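Alpha/beta hydrolase fold protein (Nakamurella multipartita, PDB 4Y7D) probably acts as a hydrolase of the alpha/beta hydrolase fold, although its substrate is not established. Local coordinates at residues S42-R54 with F202-R216. Sequence-based numbering, arbitrary orientation.
Sequences SPGGHDAGLAMAR and FTLELAVSANHSGPR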
# COMPACT_ATOMS: atom_id res chain seq x y z
N SER A 42 3.21 4.75 2.91
CA SER A 42 4.00 5.64 3.76
C SER A 42 3.32 7.00 3.93
O SER A 42 3.29 7.76 2.96
CB SER A 42 5.35 5.89 3.14
OG SER A 42 6.10 4.73 2.87
N PRO A 43 2.79 7.32 5.12
CA PRO A 43 2.66 6.42 6.28
C PRO A 43 1.52 5.44 6.07
O PRO A 43 0.82 5.49 5.07
CB PRO A 43 2.27 7.38 7.40
CG PRO A 43 1.41 8.38 6.69
CD PRO A 43 2.11 8.60 5.36
N GLY A 44 1.32 4.57 7.06
CA GLY A 44 0.26 3.58 7.00
C GLY A 44 0.31 2.78 8.28
O GLY A 44 0.74 3.24 9.35
N GLY A 45 -0.21 1.59 8.19
CA GLY A 45 -0.32 0.71 9.31
C GLY A 45 -1.39 -0.30 9.02
O GLY A 45 -1.94 -0.31 7.94
N HIS A 46 -1.76 -1.09 10.02
CA HIS A 46 -2.71 -2.16 9.73
C HIS A 46 -4.11 -1.65 9.38
O HIS A 46 -4.90 -2.36 8.80
CB HIS A 46 -2.75 -3.16 10.91
CG HIS A 46 -3.27 -2.55 12.18
ND1 HIS A 46 -2.44 -2.14 13.19
CD2 HIS A 46 -4.53 -2.26 12.58
CE1 HIS A 46 -3.16 -1.59 14.16
NE2 HIS A 46 -4.44 -1.66 13.81
N ASP A 47 -4.44 -0.43 9.77
CA ASP A 47 -5.72 0.15 9.35
C ASP A 47 -5.79 0.35 7.84
O ASP A 47 -6.76 -0.06 7.21
CB ASP A 47 -6.04 1.44 10.11
CG ASP A 47 -4.92 2.53 10.01
OD1 ASP A 47 -3.70 2.30 9.70
OD2 ASP A 47 -5.32 3.69 10.27
N ALA A 48 -4.74 0.96 7.28
CA ALA A 48 -4.63 1.10 5.82
C ALA A 48 -4.59 -0.25 5.17
O ALA A 48 -5.24 -0.48 4.16
CB ALA A 48 -3.37 1.89 5.45
N GLY A 49 -3.77 -1.14 5.71
CA GLY A 49 -3.66 -2.48 5.14
C GLY A 49 -4.98 -3.23 5.11
O GLY A 49 -5.28 -3.91 4.14
N LEU A 50 -5.76 -3.15 6.17
CA LEU A 50 -7.03 -3.84 6.16
C LEU A 50 -7.98 -3.27 5.12
O LEU A 50 -8.79 -4.02 4.54
CB LEU A 50 -7.69 -3.76 7.56
CG LEU A 50 -7.12 -4.69 8.62
CD1 LEU A 50 -7.55 -4.32 10.03
CD2 LEU A 50 -7.55 -6.14 8.33
N ALA A 51 -7.93 -1.97 4.92
CA ALA A 51 -8.76 -1.33 3.91
C ALA A 51 -8.34 -1.80 2.51
O ALA A 51 -9.18 -2.17 1.68
CB ALA A 51 -8.64 0.19 4.01
N MSE A 52 -7.02 -1.87 2.29
CA MSE A 52 -6.48 -2.46 1.05
C MSE A 52 -6.94 -3.92 0.84
O MSE A 52 -7.19 -4.34 -0.29
CB MSE A 52 -4.96 -2.46 1.07
CG MSE A 52 -4.32 -1.06 1.00
SE MSE A 52 -2.38 -1.19 1.42
CE MSE A 52 -1.84 -2.44 0.04
N ALA A 53 -7.03 -4.68 1.94
CA ALA A 53 -7.28 -6.13 1.91
C ALA A 53 -8.73 -6.48 1.77
O ALA A 53 -9.04 -7.67 1.51
CB ALA A 53 -6.75 -6.79 3.15
N ARG A 54 -9.67 -5.55 2.00
CA ARG A 54 -11.08 -6.00 2.01
C ARG A 54 -11.50 -6.75 0.76
O ARG A 54 -12.26 -7.74 0.84
CB ARG A 54 -12.08 -4.87 2.24
CG ARG A 54 -12.14 -4.36 3.67
CD ARG A 54 -13.34 -3.40 3.82
NE ARG A 54 -13.33 -2.94 5.19
CZ ARG A 54 -12.76 -1.80 5.62
NH1 ARG A 54 -12.24 -0.92 4.77
NH2 ARG A 54 -12.81 -1.52 6.92
N PHE A 202 -13.27 3.05 1.87
CA PHE A 202 -11.84 2.93 1.59
C PHE A 202 -11.17 4.29 1.62
O PHE A 202 -10.09 4.46 2.25
CB PHE A 202 -11.57 2.28 0.21
CG PHE A 202 -10.12 2.22 -0.15
CD1 PHE A 202 -9.33 1.13 0.24
CD2 PHE A 202 -9.52 3.24 -0.87
CE1 PHE A 202 -8.00 1.08 -0.07
CE2 PHE A 202 -8.17 3.19 -1.17
CZ PHE A 202 -7.39 2.11 -0.77
N THR A 203 -11.78 5.27 0.94
CA THR A 203 -11.17 6.57 0.82
C THR A 203 -11.01 7.27 2.18
O THR A 203 -9.97 7.89 2.45
CB THR A 203 -11.95 7.47 -0.18
OG1 THR A 203 -12.09 6.79 -1.43
CG2 THR A 203 -11.22 8.80 -0.41
N LEU A 204 -12.04 7.20 3.00
CA LEU A 204 -12.01 7.81 4.32
C LEU A 204 -10.96 7.17 5.22
O LEU A 204 -10.17 7.89 5.90
CB LEU A 204 -13.41 7.73 4.97
CG LEU A 204 -14.53 8.46 4.25
CD1 LEU A 204 -15.87 8.11 4.88
CD2 LEU A 204 -14.33 9.97 4.26
N GLU A 205 -10.87 5.85 5.17
CA GLU A 205 -9.87 5.15 5.98
C GLU A 205 -8.45 5.53 5.58
O GLU A 205 -7.61 5.77 6.44
CB GLU A 205 -10.12 3.66 5.95
CG GLU A 205 -11.36 3.35 6.77
CD GLU A 205 -11.76 1.89 6.83
OE1 GLU A 205 -11.05 1.07 6.25
OE2 GLU A 205 -12.82 1.59 7.45
N LEU A 206 -8.19 5.57 4.26
CA LEU A 206 -6.85 5.91 3.78
C LEU A 206 -6.52 7.37 4.02
O LEU A 206 -5.34 7.69 4.35
CB LEU A 206 -6.69 5.52 2.30
CG LEU A 206 -6.15 4.10 2.10
CD1 LEU A 206 -4.73 4.05 2.67
CD2 LEU A 206 -6.99 3.02 2.74
N ALA A 207 -7.53 8.25 3.91
CA ALA A 207 -7.30 9.69 4.21
C ALA A 207 -6.80 9.92 5.65
O ALA A 207 -5.84 10.68 5.90
CB ALA A 207 -8.56 10.49 3.93
N VAL A 208 -7.43 9.27 6.60
CA VAL A 208 -7.01 9.36 7.99
C VAL A 208 -5.60 8.76 8.20
O VAL A 208 -4.79 9.32 8.94
CB VAL A 208 -8.05 8.69 8.92
CG1 VAL A 208 -7.53 8.59 10.34
CG2 VAL A 208 -9.35 9.49 8.89
N SER A 209 -5.27 7.68 7.49
CA SER A 209 -4.00 7.01 7.68
C SER A 209 -2.83 7.77 7.03
O SER A 209 -1.68 7.42 7.25
CB SER A 209 -4.06 5.57 7.16
OG SER A 209 -3.98 5.57 5.76
N ALA A 210 -3.13 8.83 6.28
CA ALA A 210 -2.12 9.61 5.60
C ALA A 210 -1.37 10.51 6.54
O ALA A 210 -0.31 11.02 6.17
CB ALA A 210 -2.77 10.42 4.47
N ASN A 211 -1.94 10.77 7.72
CA ASN A 211 -1.30 11.62 8.70
C ASN A 211 -0.20 10.79 9.36
O ASN A 211 -0.45 9.69 9.84
CB ASN A 211 -2.34 12.22 9.69
CG ASN A 211 -1.69 12.88 10.89
OD1 ASN A 211 -1.09 12.21 11.71
ND2 ASN A 211 -1.85 14.21 11.03
N HIS A 212 1.01 11.34 9.39
CA HIS A 212 2.18 10.62 9.86
C HIS A 212 2.64 10.99 11.28
O HIS A 212 3.77 10.68 11.68
CB HIS A 212 3.32 10.74 8.89
CG HIS A 212 3.56 12.13 8.39
ND1 HIS A 212 4.27 13.07 9.10
CD2 HIS A 212 3.22 12.71 7.22
CE1 HIS A 212 4.34 14.18 8.40
NE2 HIS A 212 3.69 13.99 7.26
N SER A 213 1.78 11.61 12.06
CA SER A 213 2.16 12.00 13.41
C SER A 213 2.08 10.81 14.36
O SER A 213 1.64 9.71 13.98
CB SER A 213 1.22 13.08 13.94
OG SER A 213 -0.08 12.54 14.15
N GLY A 214 2.56 11.02 15.57
CA GLY A 214 2.35 10.08 16.67
C GLY A 214 2.93 8.72 16.35
O GLY A 214 4.13 8.61 16.05
N PRO A 215 2.09 7.70 16.36
CA PRO A 215 2.66 6.32 16.21
C PRO A 215 3.01 5.91 14.80
O PRO A 215 3.48 4.78 14.59
CB PRO A 215 1.55 5.43 16.75
CG PRO A 215 0.30 6.19 16.40
CD PRO A 215 0.64 7.65 16.60
N ARG A 216 2.78 6.79 13.84
CA ARG A 216 3.25 6.60 12.50
C ARG A 216 4.53 7.37 12.19
O ARG A 216 5.10 7.19 11.13
CB ARG A 216 2.16 6.92 11.50
CG ARG A 216 0.87 6.12 11.65
CD ARG A 216 -0.08 6.43 10.52
NE ARG A 216 -1.51 6.47 10.90
CZ ARG A 216 -2.39 5.52 10.62
NH1 ARG A 216 -3.64 5.65 10.97
NH2 ARG A 216 -2.01 4.41 10.02
O HOH W 1 -1.77 4.71 4.37
O HOH W 2 -9.31 -0.23 8.05
O HOH W 3 -7.75 4.78 8.95
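R216 reaches across to P43, G44 and D47. Its CB and CD pass the P43 ring, with CD 4.0 Å from P43 CB. CG and CD also lie against G44 O. The chain bends at chi3 (-143°), and the guanidinium then meets D47 end-on. NH1 donates to D47 OD2 and NH2 to D47 OD1, each at 2.7 Å and nearly straight. The two flat groups are almost coplanar, 17° apart. NH2 also donates to G44 O (3.1 Å), approaching from above that carbonyl plane. S209 CA lies over one guanidinium face. An alanine in place of R216 would probably leave the D47 carboxylate without its charge partner and G44 O without this donor. The H46-R54 helix starts right after G45, so D47 sits in its first turn.

Further along, the two helices run nearly antiparallel, with axes 9.1 Å apart. A51 CB packs on L206 CD2 (3.5 Å), and A48 CB on L206 CD1. The edge of the F202 ring faces A51 O, and its ring also stacks with W282. R54 closes the far end. Its NH1 donates to E205 OE1 (2.8 Å) from above the carboxylate plane, and NH2 reaches OE2. Water joins D47 O to E205 OE1, and a second water joins D47 OD2 to E205 O.

P43 CG touches A210 O (3.2 Å) and S209 O. The residues before H46 follow strand 35-39 in a strand-loop-helix step. Helix 197-209 belongs to the helical insertion after strand 124-130, consistent with the cap of an alpha/beta hydrolase.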